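Local coordinates for protein putative O-Methyltransferase (Corynebacterium glutamicum, PDB 3DR5) that probably transfers a methyl group from S-adenosyl-L-methionine to a hydroxyl group of a substrate not yet identified, as a putative class I O-methyltransferase, at residues Leu142-Asp147 with Asp185-Ile190; Ile193-Val198 with Val209-Ala213. Residue numbers count along the deposited sequence, not the author numbering.

Contact 1: Leu142-Asp147 with Asp185-Ile190; sequences LKALVD and DADEYI
Residues 142-147 form the first turns of helix 142-152, and residues 185-190 the last turns of helix 178-190. The two short axes approach to 9.4 Å, and their N-to-C directions differ by 31°, so the helices run roughly parallel. CA atoms come nearest at Lys143 and Ala186 (5.1 Å), with Val146 and Ile190 following at 7.7 Å; within each segment i to i+4 hydrogen bonds such as Val146 N to Leu142 O (3.0 Å) hold the backbone.

Apolar packing fills the inner side. The methyl of Ala186 permits the close approach, its CB lying 3.7 Å from Leu142 CB. One turn on, Val146 CG2 (chi1 t) meets Ile190 CG1 (chi1 m) at 3.9 Å, and Val146 CG1 lies at the ring edge, 4.3 Å from Tyr189 CE2. Beneath, Val146 and Ile190 both rest on Leu161 of strand 157-161, as expected where two helices cover one face of a Rossmann-like methyltransferase sheet.

Aromatic and polar contacts lie toward solvent. Tyr189 (chi1 t, chi2 70°) extends across to the other helix, and its OH donates to Asp147 OD1 (2.8 Å; Asp147 chi1 m). Lys143 bends over one ring face through off-well angles (chi1 -136°, chi2 -134°, chi3 100°, then chi4 t): CE is 3.7 Å from the Tyr189 centroid, a CH-pi contact, and NZ 4.4 Å, 19° off the normal, a cation-pi interaction. Lys143 NZ also salt-bridges Asp147 OD2 (3.4 Å).

Asp147 thus serves lysine and phenol through separate carboxylate oxygens, coupling charge, ring and hydroxyl beside the apolar packing of Leu142, Val146, Ala186 and Ile190.

Contact 2: Ile193-Val198 with Val209-Ala213; sequences IEGAHV and VVTKA
Three backbone hydrogen bonds join the segments: His197 N to Thr211 O (2.8 Å), Thr211 N to His197 O (2.9 Å) and Ala213 N to Gly195 O (2.9 Å). A water donates to Gly195 O (2.6 Å) and Ala213 O (2.8 Å). His197-Thr211 is an antiparallel hydrogen-bonded pair, flanked by non-hydrogen-bonded pairs Ala196-Lys212 and Val198-Val210 (CA-CA 4.8 and 4.5 Å); a CA-H...O contact, Val210 CA to His197 O (3.0 Å), supplements the Thr211 N bond. The short axes of strands 196-198 and 209-212 approach to 4.6 Å, N-to-C directions 157° apart, in the C-terminal beta hairpin whose strand 207-212 runs antiparallel to strand 157-161, in the 3-2-1-4-5-7-6 order of class I methyltransferases. Gly195 (phi/psi 73/29) turns the chain into the first strand. Val210 CG2 meets Ala196 CB (4.0 Å) and Ile193 CD1 (4.4 Å), near Trp150. On the opposite face His197 (chi1 m, chi2 -60°) places NE2 3.5 Å from Ala213 CB; Thr211 OG1 sits at the ring edge, 3.7 Å from His197 CD2, without a hydrogen-bond partner. Asn76 and Thr47 of the second subunit pack against His197 and Thr211, respectively.

How the contacts relate
Both contacts are partly buried, each with its centre about 15 Å from that of the chain, and belong to the C-terminal part of the fold. Contact 1 pairs two helices on one face of the sheet mainly through side chains, with no backbone hydrogen bond between the helices, whereas contact 2 is built mainly from backbone hydrogen bonds at the sheet's end within this chain. They follow in series and meet at Ile190, whose CG2 lies 3.9 Å from Val198 CG2 and 4.1 Å from Val210 CG1. The apolar side of contact 1 therefore continues onto the hairpin face carrying Val198 and Val210, while the face with His197 and Thr211 packs against the second subunit; contact 1's charged network lies nearer solvent.

Contact 1: Leu142-Asp147 with Asp185-Ile190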
# COMPACT_ATOMS: atom_id res chain seq x y z
N LEU A 142 4.70 13.24 15.93
CA LEU A 142 5.14 12.18 15.02
C LEU A 142 6.31 11.32 15.44
O LEU A 142 6.23 10.09 15.42
CB LEU A 142 5.38 12.74 13.61
CG LEU A 142 4.14 13.17 12.82
CD1 LEU A 142 4.57 13.92 11.57
CD2 LEU A 142 3.30 11.95 12.45
N LYS A 143 7.39 11.98 15.84
CA LYS A 143 8.59 11.30 16.29
C LYS A 143 8.28 10.43 17.50
O LYS A 143 8.67 9.26 17.56
CB LYS A 143 9.65 12.34 16.67
CG LYS A 143 11.05 12.02 16.17
CD LYS A 143 12.11 12.21 17.25
CE LYS A 143 12.51 10.87 17.87
NZ LYS A 143 13.60 10.99 18.88
N ALA A 144 7.58 11.00 18.47
CA ALA A 144 7.24 10.28 19.68
C ALA A 144 6.35 9.09 19.36
O ALA A 144 6.47 8.03 19.98
CB ALA A 144 6.54 11.22 20.68
N LEU A 145 5.46 9.25 18.38
CA LEU A 145 4.58 8.17 18.00
C LEU A 145 5.39 7.02 17.38
O LEU A 145 5.10 5.85 17.63
CB LEU A 145 3.48 8.67 17.03
CG LEU A 145 2.41 7.62 16.71
CD1 LEU A 145 1.70 7.19 18.01
CD2 LEU A 145 1.40 8.18 15.71
N VAL A 146 6.40 7.36 16.58
CA VAL A 146 7.26 6.36 15.93
C VAL A 146 8.03 5.57 16.99
O VAL A 146 8.13 4.34 16.91
CB VAL A 146 8.29 7.03 15.00
CG1 VAL A 146 9.18 5.99 14.37
CG2 VAL A 146 7.57 7.84 13.93
N ASP A 147 8.58 6.28 17.96
CA ASP A 147 9.35 5.65 19.04
C ASP A 147 8.44 4.79 19.89
O ASP A 147 8.85 3.74 20.38
CB ASP A 147 10.01 6.72 19.91
CG ASP A 147 11.02 7.54 19.15
OD1 ASP A 147 11.74 6.96 18.31
OD2 ASP A 147 11.10 8.77 19.40
N ASP A 185 11.73 17.01 10.92
CA ASP A 185 12.59 16.18 11.78
C ASP A 185 12.07 14.75 11.85
O ASP A 185 12.85 13.79 11.91
CB ASP A 185 12.68 16.76 13.20
CG ASP A 185 13.54 15.92 14.11
OD1 ASP A 185 13.02 14.96 14.72
OD2 ASP A 185 14.76 16.20 14.20
N ALA A 186 10.75 14.60 11.85
CA ALA A 186 10.13 13.28 11.89
C ALA A 186 10.54 12.53 10.61
O ALA A 186 11.02 11.40 10.66
CB ALA A 186 8.61 13.41 11.96
N ASP A 187 10.33 13.16 9.45
CA ASP A 187 10.67 12.55 8.17
C ASP A 187 12.15 12.15 8.17
O ASP A 187 12.50 11.00 7.89
CB ASP A 187 10.38 13.55 7.04
CG ASP A 187 10.57 12.95 5.65
OD1 ASP A 187 9.75 12.09 5.24
OD2 ASP A 187 11.54 13.35 4.97
N GLU A 188 13.03 13.11 8.47
CA GLU A 188 14.46 12.85 8.52
C GLU A 188 14.78 11.73 9.52
O GLU A 188 15.62 10.87 9.26
CB GLU A 188 15.21 14.13 8.91
CG GLU A 188 16.69 13.95 9.16
CD GLU A 188 17.39 15.26 9.44
OE1 GLU A 188 17.19 16.21 8.65
OE2 GLU A 188 18.14 15.34 10.44
N TYR A 189 14.10 11.74 10.67
CA TYR A 189 14.30 10.72 11.69
C TYR A 189 13.80 9.36 11.20
O TYR A 189 14.47 8.34 11.37
CB TYR A 189 13.56 11.07 12.97
CG TYR A 189 13.70 10.01 14.04
CD1 TYR A 189 14.92 9.80 14.67
CD2 TYR A 189 12.62 9.20 14.39
CE1 TYR A 189 15.07 8.81 15.63
CE2 TYR A 189 12.76 8.20 15.35
CZ TYR A 189 13.99 8.01 15.96
OH TYR A 189 14.13 7.04 16.92
N ILE A 190 12.61 9.35 10.60
CA ILE A 190 12.03 8.12 10.09
C ILE A 190 12.95 7.49 9.03
O ILE A 190 13.14 6.27 9.01
CB ILE A 190 10.62 8.37 9.51
CG1 ILE A 190 9.60 8.51 10.65
CG2 ILE A 190 10.22 7.25 8.54
CD1 ILE A 190 8.24 9.01 10.21

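Contact 2: Ile193-Val198 with Val209-Ala213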
# COMPACT_ATOMS: atom_id res chain seq x y z
N ILE A 193 16.01 5.34 10.55
CA ILE A 193 15.91 4.10 11.29
C ILE A 193 16.26 2.89 10.44
O ILE A 193 15.93 2.83 9.26
CB ILE A 193 14.52 3.99 12.00
CG1 ILE A 193 14.01 2.57 11.96
CG2 ILE A 193 13.54 4.99 11.41
CD1 ILE A 193 12.51 2.48 11.78
N GLU A 194 16.93 1.94 11.07
CA GLU A 194 17.41 0.75 10.39
C GLU A 194 16.46 -0.44 10.44
O GLU A 194 15.76 -0.65 11.42
CB GLU A 194 18.77 0.37 10.98
CG GLU A 194 19.71 -0.35 10.02
CD GLU A 194 20.47 0.61 9.11
OE1 GLU A 194 20.55 1.81 9.45
OE2 GLU A 194 21.00 0.15 8.08
N GLY A 195 16.47 -1.22 9.36
CA GLY A 195 15.59 -2.37 9.30
C GLY A 195 14.15 -1.91 9.11
O GLY A 195 13.21 -2.57 9.55
N ALA A 196 13.98 -0.76 8.46
CA ALA A 196 12.65 -0.20 8.18
C ALA A 196 12.50 0.05 6.70
O ALA A 196 13.45 0.47 6.03
CB ALA A 196 12.44 1.11 8.91
N HIS A 197 11.30 -0.22 6.17
CA HIS A 197 11.02 0.12 4.78
C HIS A 197 10.17 1.38 4.89
O HIS A 197 9.16 1.42 5.62
CB HIS A 197 10.20 -0.95 4.06
CG HIS A 197 10.87 -2.28 4.00
ND1 HIS A 197 12.09 -2.48 3.39
CD2 HIS A 197 10.46 -3.49 4.44
CE1 HIS A 197 12.40 -3.76 3.45
NE2 HIS A 197 11.43 -4.40 4.08
N VAL A 198 10.57 2.43 4.18
CA VAL A 198 9.84 3.69 4.20
C VAL A 198 9.20 3.95 2.85
O VAL A 198 9.89 3.95 1.83
CB VAL A 198 10.77 4.87 4.57
CG1 VAL A 198 9.99 6.18 4.54
CG2 VAL A 198 11.39 4.64 5.95
N VAL A 209 4.36 5.50 5.40
CA VAL A 209 4.16 4.19 5.99
C VAL A 209 5.55 3.56 6.13
O VAL A 209 6.35 3.53 5.20
CB VAL A 209 3.14 3.30 5.17
CG1 VAL A 209 2.85 3.91 3.84
CG2 VAL A 209 3.63 1.87 5.08
N VAL A 210 5.85 3.11 7.33
CA VAL A 210 7.12 2.51 7.58
C VAL A 210 6.87 1.12 8.14
O VAL A 210 6.25 0.93 9.20
CB VAL A 210 8.02 3.45 8.50
CG1 VAL A 210 7.16 4.51 9.15
CG2 VAL A 210 8.82 2.67 9.48
N THR A 211 7.33 0.12 7.39
CA THR A 211 7.12 -1.23 7.82
C THR A 211 8.42 -1.84 8.32
O THR A 211 9.51 -1.52 7.83
CB THR A 211 6.41 -2.08 6.70
OG1 THR A 211 7.23 -3.16 6.27
CG2 THR A 211 6.02 -1.20 5.54
N LYS A 212 8.31 -2.69 9.33
CA LYS A 212 9.46 -3.32 9.94
C LYS A 212 9.94 -4.45 9.06
O LYS A 212 9.24 -5.44 8.82
CB LYS A 212 9.11 -3.83 11.35
CG LYS A 212 10.29 -4.35 12.14
CD LYS A 212 9.92 -4.72 13.58
CE LYS A 212 9.70 -3.49 14.45
NZ LYS A 212 9.47 -3.85 15.88
N ALA A 213 11.16 -4.30 8.56
CA ALA A 213 11.75 -5.28 7.67
C ALA A 213 11.91 -6.66 8.28
O ALA A 213 12.09 -6.79 9.49
CB ALA A 213 13.11 -4.76 7.17
O HOH W 1 13.38 -4.77 10.97